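Local coordinates for NADP-dependent glyceraldehyde-3-phosphate dehydrogenase (Bacillus halodurans, PDB 3PRL), which probably catalyses the NADP-dependent, non-phosphorylating oxidation of glyceraldehyde 3-phosphate, as a member of the aldehyde dehydrogenase family, at residues E151-N163 with A176-Q190. Sequence-based numbering, arbitrary orientation.
Sequences EPLGVVLAISPFN and ALVTGNTVVFKPATQ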
loop_
_atom_site.group_PDB
_atom_site.type_symbol
_atom_site.label_atom_id
_atom_site.label_comp_id
_atom_site.label_asym_id
_atom_site.label_seq_id
_atom_site.Cartn_x
_atom_site.Cartn_y
_atom_site.Cartn_z
ATOM N N GLU D 151 -12.920 5.079 9.519
ATOM C CA GLU D 151 -13.896 5.237 10.597
ATOM C C GLU D 151 -15.040 4.248 10.367
ATOM O O GLU D 151 -15.493 4.106 9.236
ATOM C CB GLU D 151 -14.420 6.683 10.572
ATOM C CG GLU D 151 -15.672 7.004 11.417
ATOM C CD GLU D 151 -15.390 7.276 12.893
ATOM O OE1 GLU D 151 -14.485 6.655 13.477
ATOM O OE2 GLU D 151 -16.115 8.094 13.491
ATOM N N PRO D 152 -15.511 3.557 11.428
ATOM C CA PRO D 152 -16.720 2.727 11.259
ATOM C C PRO D 152 -17.883 3.526 10.665
ATOM O O PRO D 152 -17.951 4.740 10.833
ATOM C CB PRO D 152 -17.085 2.315 12.691
ATOM C CG PRO D 152 -16.118 3.050 13.626
ATOM C CD PRO D 152 -14.935 3.435 12.781
ATOM N N LEU D 153 -18.790 2.849 9.963
ATOM C CA LEU D 153 -19.981 3.518 9.446
ATOM C C LEU D 153 -21.065 3.683 10.536
ATOM O O LEU D 153 -21.800 4.674 10.521
ATOM C CB LEU D 153 -20.543 2.768 8.218
ATOM C CG LEU D 153 -19.655 2.482 6.999
ATOM C CD1 LEU D 153 -20.161 1.248 6.253
ATOM C CD2 LEU D 153 -19.569 3.686 6.030
ATOM N N GLY D 154 -21.149 2.739 11.483
ATOM C CA GLY D 154 -22.217 2.753 12.503
ATOM C C GLY D 154 -22.788 1.393 12.915
ATOM O O GLY D 154 -22.083 0.553 13.457
ATOM N N VAL D 155 -24.085 1.198 12.694
ATOM C CA VAL D 155 -24.728 -0.093 12.919
ATOM C C VAL D 155 -24.848 -0.827 11.590
ATOM O O VAL D 155 -25.419 -0.294 10.626
ATOM C CB VAL D 155 -26.134 0.063 13.582
ATOM C CG1 VAL D 155 -26.776 -1.294 13.794
ATOM C CG2 VAL D 155 -26.026 0.780 14.919
ATOM N N VAL D 156 -24.302 -2.038 11.536
ATOM C CA VAL D 156 -24.287 -2.848 10.308
ATOM C C VAL D 156 -25.315 -3.950 10.397
ATOM O O VAL D 156 -25.366 -4.682 11.392
ATOM C CB VAL D 156 -22.853 -3.435 10.005
ATOM C CG1 VAL D 156 -22.870 -4.533 8.943
ATOM C CG2 VAL D 156 -21.899 -2.314 9.566
ATOM N N LEU D 157 -26.148 -4.057 9.361
ATOM C CA LEU D 157 -27.120 -5.141 9.275
ATOM C C LEU D 157 -26.517 -6.279 8.482
ATOM O O LEU D 157 -26.165 -6.108 7.312
ATOM C CB LEU D 157 -28.437 -4.674 8.631
ATOM C CG LEU D 157 -29.477 -5.808 8.486
ATOM C CD1 LEU D 157 -30.164 -6.090 9.808
ATOM C CD2 LEU D 157 -30.496 -5.505 7.409
ATOM N N ALA D 158 -26.360 -7.415 9.155
ATOM C CA ALA D 158 -25.804 -8.626 8.574
ATOM C C ALA D 158 -26.920 -9.636 8.451
ATOM O O ALA D 158 -27.566 -9.997 9.455
ATOM C CB ALA D 158 -24.693 -9.190 9.450
ATOM N N ILE D 159 -27.149 -10.079 7.217
ATOM C CA ILE D 159 -28.210 -11.029 6.913
ATOM C C ILE D 159 -27.576 -12.231 6.235
ATOM O O ILE D 159 -27.081 -12.132 5.117
ATOM C CB ILE D 159 -29.294 -10.417 5.991
ATOM C CG1 ILE D 159 -29.540 -8.936 6.331
ATOM C CG2 ILE D 159 -30.600 -11.279 6.040
ATOM C CD1 ILE D 159 -30.170 -8.139 5.158
ATOM N N SER D 160 -27.589 -13.358 6.927
ATOM C CA SER D 160 -26.910 -14.556 6.455
ATOM C C SER D 160 -27.875 -15.664 5.972
ATOM O O SER D 160 -29.045 -15.671 6.363
ATOM C CB SER D 160 -25.938 -15.063 7.528
ATOM O OG SER D 160 -26.624 -15.498 8.689
ATOM N N PRO D 161 -27.376 -16.598 5.125
ATOM C CA PRO D 161 -28.183 -17.653 4.498
ATOM C C PRO D 161 -28.195 -18.971 5.294
ATOM O O PRO D 161 -27.571 -19.045 6.347
ATOM C CB PRO D 161 -27.462 -17.861 3.170
ATOM C CG PRO D 161 -26.010 -17.650 3.523
ATOM C CD PRO D 161 -25.950 -16.761 4.771
ATOM N N PHE D 162 -28.913 -19.987 4.793
ATOM C CA PHE D 162 -28.945 -21.327 5.400
ATOM C C PHE D 162 -27.719 -22.145 4.974
ATOM O O PHE D 162 -27.272 -23.037 5.696
ATOM C CB PHE D 162 -30.249 -22.070 5.032
ATOM C CG PHE D 162 -30.233 -22.704 3.662
ATOM C CD1 PHE D 162 -29.625 -23.949 3.460
ATOM C CD2 PHE D 162 -30.828 -22.055 2.575
ATOM C CE1 PHE D 162 -29.588 -24.543 2.185
ATOM C CE2 PHE D 162 -30.804 -22.638 1.299
ATOM C CZ PHE D 162 -30.173 -23.898 1.110
ATOM N N ASN D 163 -27.275 -21.853 3.751
ATOM C CA ASN D 163 -26.008 -22.202 3.114
ATOM C C ASN D 163 -24.903 -22.508 4.126
ATOM O O ASN D 163 -24.427 -23.640 4.264
ATOM C CB ASN D 163 -25.580 -20.922 2.329
ATOM C CG ASN D 163 -25.221 -21.164 0.869
ATOM O OD1 ASN D 163 -24.745 -20.236 0.191
ATOM N ND2 ASN D 163 -25.480 -22.351 0.355
ATOM N N ALA D 176 -17.074 -6.248 10.844
ATOM C CA ALA D 176 -17.906 -5.149 11.338
ATOM C C ALA D 176 -17.535 -4.680 12.745
ATOM O O ALA D 176 -17.336 -3.478 12.973
ATOM C CB ALA D 176 -19.403 -5.518 11.246
ATOM N N LEU D 177 -17.412 -5.614 13.684
ATOM C CA LEU D 177 -17.151 -5.241 15.079
ATOM C C LEU D 177 -15.721 -4.790 15.280
ATOM O O LEU D 177 -15.461 -3.852 16.045
ATOM C CB LEU D 177 -17.409 -6.408 16.026
ATOM C CG LEU D 177 -18.735 -7.186 15.978
ATOM C CD1 LEU D 177 -18.630 -8.351 16.942
ATOM C CD2 LEU D 177 -19.938 -6.326 16.299
ATOM N N VAL D 178 -14.787 -5.465 14.616
ATOM C CA VAL D 178 -13.379 -5.140 14.833
ATOM C C VAL D 178 -13.001 -3.768 14.278
ATOM O O VAL D 178 -12.017 -3.161 14.731
ATOM C CB VAL D 178 -12.420 -6.228 14.319
ATOM C CG1 VAL D 178 -12.274 -6.157 12.807
ATOM C CG2 VAL D 178 -11.081 -6.069 15.004
ATOM N N THR D 179 -13.783 -3.265 13.323
ATOM C CA THR D 179 -13.509 -1.922 12.773
ATOM C C THR D 179 -14.346 -0.882 13.491
ATOM O O THR D 179 -14.320 0.304 13.136
ATOM C CB THR D 179 -13.758 -1.815 11.258
ATOM O OG1 THR D 179 -15.149 -1.997 10.977
ATOM C CG2 THR D 179 -12.921 -2.836 10.481
ATOM N N GLY D 180 -15.101 -1.328 14.490
ATOM C CA GLY D 180 -15.741 -0.401 15.406
ATOM C C GLY D 180 -17.190 -0.089 15.129
ATOM O O GLY D 180 -17.741 0.855 15.696
ATOM N N ASN D 181 -17.809 -0.885 14.255
ATOM C CA ASN D 181 -19.260 -0.837 14.010
ATOM C C ASN D 181 -19.950 -1.704 15.056
ATOM O O ASN D 181 -19.292 -2.435 15.769
ATOM C CB ASN D 181 -19.581 -1.381 12.610
ATOM C CG ASN D 181 -18.926 -0.565 11.497
ATOM O OD1 ASN D 181 -19.477 0.447 11.069
ATOM N ND2 ASN D 181 -17.749 -1.013 11.018
ATOM N N THR D 182 -21.277 -1.603 15.152
ATOM C CA THR D 182 -22.069 -2.590 15.884
ATOM C C THR D 182 -22.939 -3.382 14.894
ATOM O O THR D 182 -23.033 -3.020 13.718
ATOM C CB THR D 182 -22.870 -1.964 17.046
ATOM O OG1 THR D 182 -23.732 -0.930 16.550
ATOM C CG2 THR D 182 -21.911 -1.371 18.069
ATOM N N VAL D 183 -23.532 -4.481 15.360
ATOM C CA VAL D 183 -24.251 -5.376 14.465
ATOM C C VAL D 183 -25.680 -5.674 14.901
ATOM O O VAL D 183 -25.965 -6.011 16.063
ATOM C CB VAL D 183 -23.474 -6.690 14.184
ATOM C CG1 VAL D 183 -24.313 -7.638 13.367
ATOM C CG2 VAL D 183 -22.165 -6.422 13.445
ATOM N N VAL D 184 -26.584 -5.528 13.941
ATOM C CA VAL D 184 -27.876 -6.193 14.010
ATOM C C VAL D 184 -27.777 -7.427 13.117
ATOM O O VAL D 184 -27.561 -7.307 11.908
ATOM C CB VAL D 184 -29.019 -5.249 13.605
ATOM C CG1 VAL D 184 -30.340 -5.992 13.572
ATOM C CG2 VAL D 184 -29.099 -4.127 14.599
ATOM N N PHE D 185 -27.854 -8.602 13.743
ATOM C CA PHE D 185 -27.700 -9.897 13.077
ATOM C C PHE D 185 -29.049 -10.587 12.835
ATOM O O PHE D 185 -29.772 -10.913 13.787
ATOM C CB PHE D 185 -26.798 -10.821 13.907
ATOM C CG PHE D 185 -26.617 -12.226 13.316
ATOM C CD1 PHE D 185 -26.476 -12.416 11.933
ATOM C CD2 PHE D 185 -26.567 -13.350 14.149
ATOM C CE1 PHE D 185 -26.319 -13.681 11.379
ATOM C CE2 PHE D 185 -26.388 -14.632 13.605
ATOM C CZ PHE D 185 -26.264 -14.800 12.216
ATOM N N LYS D 186 -29.370 -10.811 11.563
ATOM C CA LYS D 186 -30.567 -11.597 11.180
ATOM C C LYS D 186 -30.195 -12.870 10.424
ATOM O O LYS D 186 -29.946 -12.807 9.222
ATOM C CB LYS D 186 -31.553 -10.747 10.350
ATOM C CG LYS D 186 -32.859 -11.486 9.885
ATOM C CD LYS D 186 -33.430 -12.421 10.967
ATOM C CE LYS D 186 -34.229 -13.590 10.394
ATOM N NZ LYS D 186 -34.146 -14.800 11.286
ATOM N N PRO D 187 -30.170 -14.039 11.120
ATOM C CA PRO D 187 -29.868 -15.296 10.409
ATOM C C PRO D 187 -31.002 -15.721 9.493
ATOM O O PRO D 187 -32.124 -15.309 9.704
ATOM C CB PRO D 187 -29.739 -16.329 11.544
ATOM C CG PRO D 187 -30.446 -15.739 12.700
ATOM C CD PRO D 187 -30.321 -14.251 12.572
ATOM N N ALA D 188 -30.724 -16.540 8.482
ATOM C CA ALA D 188 -31.806 -17.248 7.816
ATOM C C ALA D 188 -32.530 -18.048 8.904
ATOM O O ALA D 188 -31.888 -18.582 9.831
ATOM C CB ALA D 188 -31.260 -18.171 6.756
ATOM N N THR D 189 -33.851 -18.126 8.815
ATOM C CA THR D 189 -34.624 -18.825 9.848
ATOM C C THR D 189 -34.208 -20.296 9.932
ATOM O O THR D 189 -34.028 -20.850 11.030
ATOM C CB THR D 189 -36.156 -18.648 9.660
ATOM O OG1 THR D 189 -36.518 -17.316 10.035
ATOM C CG2 THR D 189 -36.954 -19.642 10.546
ATOM N N GLN D 190 -34.056 -20.931 8.772
ATOM C CA GLN D 190 -33.409 -22.227 8.737
ATOM C C GLN D 190 -31.902 -21.953 8.821
ATOM O O GLN D 190 -31.278 -21.556 7.833
ATOM C CB GLN D 190 -33.789 -23.006 7.471
ATOM C CG GLN D 190 -33.672 -24.535 7.625
ATOM C CD GLN D 190 -34.597 -25.107 8.689
ATOM O OE1 GLN D 190 -35.770 -24.739 8.767
ATOM N NE2 GLN D 190 -34.072 -26.021 9.513
HETATM O O HOH W 1 -28.363 -17.882 8.748
#
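The side chain of N181 packs against P152, its CG 3.6 Å from P152 CB, and sends its amide oxygen into the turn at L153 and G154. N181 OD1 accepts a good bond from G154 N (2.9 Å, 163° at the hydrogen) and a weak one from L153 N. On the other branch, N181 ND2 donates to A176 O on a lone pair, within the amide plane, and also to M473 O. Asparagine suits this place because both ends of its amide are used, which fixes the flip of the group and ties the helix end to the incoming strand. G180, whose positive phi suits glycine, closes helix 167-178 in a Schellman motif, its carbonyl O against P152 CB.

Beyond the turn, strands 155-159 and 182-186 run parallel, V156 N to T182 O being nearly straight at 175°. On one face V155, T182 and V184 are beta-branched, which suits an extended strand, and V155 CG1 meets V184 CG2 at 3.8 Å. The longer L157, with CG anti to its backbone N (chi1 178°), lays CD1 against V184 CG1. The opposite face carries V156, A158, V183 and F185, where small A158 accommodates helix 167-178 and S160 OG sits at the edge of the F185 ring, 3.3 Å from CE1.

Past the strands, a water held by S160 OG, P161 O and A188 N joins the two chains. This is the beta-alpha-beta unit of the Rossmann-like cofactor domain. Regular bonds through its buried middle give way to weak ones and a water at the C-terminal ends, where the NADP-binding residues S160, F162, K186 and T189 gather.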